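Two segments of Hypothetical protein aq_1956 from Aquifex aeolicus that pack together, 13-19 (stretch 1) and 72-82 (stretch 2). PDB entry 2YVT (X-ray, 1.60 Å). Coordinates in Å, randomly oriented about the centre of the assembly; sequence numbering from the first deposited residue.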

# COMPACT_ATOMS: atom_id res chain seq x y z
N ASN A 13 0.23 -4.77 4.96
CA ASN A 13 0.55 -6.21 4.98
C ASN A 13 -0.63 -7.05 5.46
O ASN A 13 -0.53 -7.79 6.44
CB ASN A 13 1.82 -6.49 5.79
CG ASN A 13 3.10 -6.15 5.02
OD1 ASN A 13 3.13 -6.20 3.79
ND2 ASN A 13 4.16 -5.85 5.76
N PHE A 14 -1.75 -6.91 4.75
CA PHE A 14 -2.93 -7.75 4.98
C PHE A 14 -2.55 -9.24 4.93
O PHE A 14 -2.99 -10.02 5.78
CB PHE A 14 -4.03 -7.41 3.97
CG PHE A 14 -5.20 -8.33 4.03
CD1 PHE A 14 -6.09 -8.27 5.10
CD2 PHE A 14 -5.42 -9.27 3.02
CE1 PHE A 14 -7.17 -9.14 5.17
CE2 PHE A 14 -6.50 -10.15 3.08
CZ PHE A 14 -7.37 -10.08 4.15
N LYS A 15 -1.73 -9.60 3.94
CA LYS A 15 -1.12 -10.94 3.83
C LYS A 15 -2.14 -12.07 4.05
O LYS A 15 -1.90 -13.01 4.81
CB LYS A 15 0.08 -11.08 4.78
CG LYS A 15 1.32 -10.32 4.32
CD LYS A 15 2.50 -10.50 5.26
CE LYS A 15 3.70 -9.67 4.81
NZ LYS A 15 4.98 -10.05 5.51
N GLU A 16 -3.28 -11.94 3.38
CA GLU A 16 -4.32 -12.97 3.37
C GLU A 16 -4.91 -13.29 4.76
O GLU A 16 -5.39 -14.40 5.00
CB GLU A 16 -3.81 -14.24 2.68
CG GLU A 16 -3.22 -13.96 1.30
CD GLU A 16 -2.74 -15.20 0.58
OE1 GLU A 16 -3.11 -16.35 0.97
OE2 GLU A 16 -1.99 -15.01 -0.40
N ARG A 17 -4.88 -12.31 5.67
CA ARG A 17 -5.39 -12.50 7.03
C ARG A 17 -6.89 -12.22 7.14
O ARG A 17 -7.34 -11.33 7.87
CB ARG A 17 -4.55 -11.74 8.07
CG ARG A 17 -3.09 -12.25 8.16
CD ARG A 17 -3.00 -13.76 8.47
NE ARG A 17 -3.61 -14.04 9.77
CZ ARG A 17 -2.98 -13.89 10.94
NH1 ARG A 17 -1.71 -13.50 10.96
NH2 ARG A 17 -3.61 -14.14 12.07
N PHE A 18 -7.66 -13.00 6.40
CA PHE A 18 -9.11 -12.87 6.44
C PHE A 18 -9.65 -13.12 7.84
O PHE A 18 -10.68 -12.55 8.21
CB PHE A 18 -9.77 -13.82 5.43
CG PHE A 18 -9.31 -13.60 4.01
CD1 PHE A 18 -9.89 -12.59 3.25
CD2 PHE A 18 -8.30 -14.37 3.45
CE1 PHE A 18 -9.47 -12.35 1.95
CE2 PHE A 18 -7.87 -14.15 2.14
CZ PHE A 18 -8.47 -13.14 1.39
N ASP A 19 -8.94 -13.96 8.61
CA ASP A 19 -9.33 -14.27 9.99
C ASP A 19 -9.35 -13.03 10.89
O ASP A 19 -10.03 -13.03 11.92
CB ASP A 19 -8.39 -15.33 10.60
CG ASP A 19 -6.93 -14.89 10.63
OD1 ASP A 19 -6.39 -14.51 9.57
OD2 ASP A 19 -6.31 -14.95 11.72
N HIS A 72 -4.62 -19.47 -10.60
CA HIS A 72 -5.91 -19.77 -9.99
C HIS A 72 -5.97 -19.30 -8.53
O HIS A 72 -6.94 -18.65 -8.13
CB HIS A 72 -6.25 -21.26 -10.11
CG HIS A 72 -7.62 -21.59 -9.61
ND1 HIS A 72 -7.86 -21.99 -8.31
CD2 HIS A 72 -8.83 -21.54 -10.22
CE1 HIS A 72 -9.16 -22.19 -8.15
NE2 HIS A 72 -9.77 -21.92 -9.29
N TYR A 73 -4.92 -19.62 -7.77
CA TYR A 73 -4.78 -19.17 -6.37
C TYR A 73 -4.78 -17.64 -6.26
O TYR A 73 -5.49 -17.07 -5.42
CB TYR A 73 -3.52 -19.77 -5.71
CG TYR A 73 -2.78 -18.83 -4.76
CD1 TYR A 73 -3.28 -18.55 -3.49
CD2 TYR A 73 -1.58 -18.23 -5.15
CE1 TYR A 73 -2.60 -17.68 -2.62
CE2 TYR A 73 -0.89 -17.35 -4.29
CZ TYR A 73 -1.41 -17.09 -3.03
OH TYR A 73 -0.74 -16.24 -2.17
N ILE A 74 -4.00 -16.99 -7.11
CA ILE A 74 -3.87 -15.52 -7.06
C ILE A 74 -5.23 -14.86 -7.32
O ILE A 74 -5.66 -13.98 -6.57
CB ILE A 74 -2.81 -15.01 -8.07
CG1 ILE A 74 -1.41 -15.45 -7.65
CG2 ILE A 74 -2.88 -13.48 -8.23
CD1 ILE A 74 -0.38 -15.31 -8.76
N ILE A 75 -5.90 -15.32 -8.36
CA ILE A 75 -7.21 -14.76 -8.72
C ILE A 75 -8.27 -14.99 -7.64
O ILE A 75 -9.00 -14.07 -7.27
CB ILE A 75 -7.69 -15.33 -10.08
CG1 ILE A 75 -6.77 -14.83 -11.20
CG2 ILE A 75 -9.14 -14.91 -10.34
CD1 ILE A 75 -6.83 -15.66 -12.48
N GLU A 76 -8.36 -16.22 -7.15
CA GLU A 76 -9.35 -16.58 -6.13
C GLU A 76 -9.12 -15.75 -4.86
O GLU A 76 -10.07 -15.26 -4.24
CB GLU A 76 -9.25 -18.07 -5.83
CG GLU A 76 -10.34 -18.64 -4.93
CD GLU A 76 -10.30 -20.17 -4.85
OE1 GLU A 76 -9.25 -20.77 -5.16
OE2 GLU A 76 -11.33 -20.77 -4.47
N THR A 77 -7.86 -15.61 -4.49
CA THR A 77 -7.52 -14.92 -3.25
C THR A 77 -7.76 -13.41 -3.38
O THR A 77 -8.30 -12.78 -2.48
CB THR A 77 -6.07 -15.22 -2.83
OG1 THR A 77 -5.89 -16.64 -2.78
CG2 THR A 77 -5.76 -14.63 -1.45
N LEU A 78 -7.40 -12.84 -4.53
CA LEU A 78 -7.68 -11.42 -4.76
C LEU A 78 -9.18 -11.13 -4.81
O LEU A 78 -9.65 -10.13 -4.24
CB LEU A 78 -7.01 -10.93 -6.04
CG LEU A 78 -5.50 -10.76 -5.99
CD1 LEU A 78 -4.96 -10.44 -7.38
CD2 LEU A 78 -5.08 -9.69 -4.98
N ASP A 79 -9.93 -12.01 -5.47
CA ASP A 79 -11.38 -11.84 -5.52
C ASP A 79 -11.97 -11.87 -4.12
O ASP A 79 -12.84 -11.07 -3.78
CB ASP A 79 -12.01 -12.92 -6.40
CG ASP A 79 -11.72 -12.74 -7.87
OD1 ASP A 79 -11.20 -11.67 -8.27
OD2 ASP A 79 -12.02 -13.68 -8.64
N LYS A 80 -11.47 -12.79 -3.29
CA LYS A 80 -11.93 -12.89 -1.90
C LYS A 80 -11.58 -11.64 -1.11
O LYS A 80 -12.39 -11.15 -0.31
CB LYS A 80 -11.34 -14.13 -1.23
CG LYS A 80 -11.88 -14.41 0.15
CD LYS A 80 -11.27 -15.69 0.66
CE LYS A 80 -11.62 -15.98 2.10
NZ LYS A 80 -10.91 -17.23 2.52
N PHE A 81 -10.38 -11.11 -1.34
CA PHE A 81 -9.97 -9.87 -0.70
C PHE A 81 -10.92 -8.72 -1.07
O PHE A 81 -11.39 -8.00 -0.20
CB PHE A 81 -8.53 -9.50 -1.08
CG PHE A 81 -8.14 -8.09 -0.72
CD1 PHE A 81 -7.76 -7.77 0.58
CD2 PHE A 81 -8.16 -7.08 -1.68
CE1 PHE A 81 -7.40 -6.47 0.92
CE2 PHE A 81 -7.80 -5.78 -1.35
CZ PHE A 81 -7.43 -5.47 -0.05
N PHE A 82 -11.19 -8.53 -2.36
CA PHE A 82 -12.05 -7.41 -2.73
C PHE A 82 -13.45 -7.56 -2.18
O PHE A 82 -14.04 -6.59 -1.71
CB PHE A 82 -12.05 -7.16 -4.23
CG PHE A 82 -10.78 -6.54 -4.73
CD1 PHE A 82 -10.49 -5.20 -4.44
CD2 PHE A 82 -9.86 -7.27 -5.46
CE1 PHE A 82 -9.31 -4.61 -4.88
CE2 PHE A 82 -8.67 -6.70 -5.91
CZ PHE A 82 -8.40 -5.36 -5.62

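Stretch 2 is helical throughout and is part of a longer helix, kinked at His-72 and Tyr-73, whose N atoms have no bond to the turn before. Its i to i+4 bonds are regular, from Glu-76 N to His-72 O at 3.0 Å through Phe-82 N to Leu-78 O at 2.9 Å. Stretch 1 is mostly loop. A type I' turn runs from Phe-14 to Arg-17, closed by Arg-17 N to Phe-14 O at 3.0 Å. The positive phi angles of Lys-15 and Glu-16 fit this turn type. The backbones come nearest at Glu-16 and Thr-77, whose CA atoms are 7.6 Å apart. Side chains therefore fill the gap.

One hydrogen bond crosses the contact. Tyr-73 OH donates to Glu-16 OE2 at 2.5 Å, a very short hydrogen bond. Both CA-to-CB bonds point sideways, and the ends of the two side chains close the distance. The Glu-16 side chain also passes Thr-77, with CD 3.7 Å from CG2. Thr-77 OG1 turns back to its own helix and donates to Tyr-73 O at 2.7 Å, leaving the methyl to meet Glu-16.

Phe-18 has the largest covered area. Its CB points toward the helix. The extended Lys-80 side chain lies over one face of the ring: CE is 3.8 Å from the ring centroid of Phe-18 and makes a CH-pi contact, while NZ is 4.4 Å from that centroid and makes a cation-pi contact. The ring edge meets helix backbone, with Phe-18 CE1 3.6 Å from Phe-81 N and Phe-18 CZ 3.9 Å from Thr-77 O. Those two backbone atoms are already hydrogen-bonded to each other within the helix.

Phe-14 and Phe-81 form a buried, oblique aromatic pair. Their planes meet at 56°, and Phe-14 CE2 lies 3.7 Å from Phe-81 CD1.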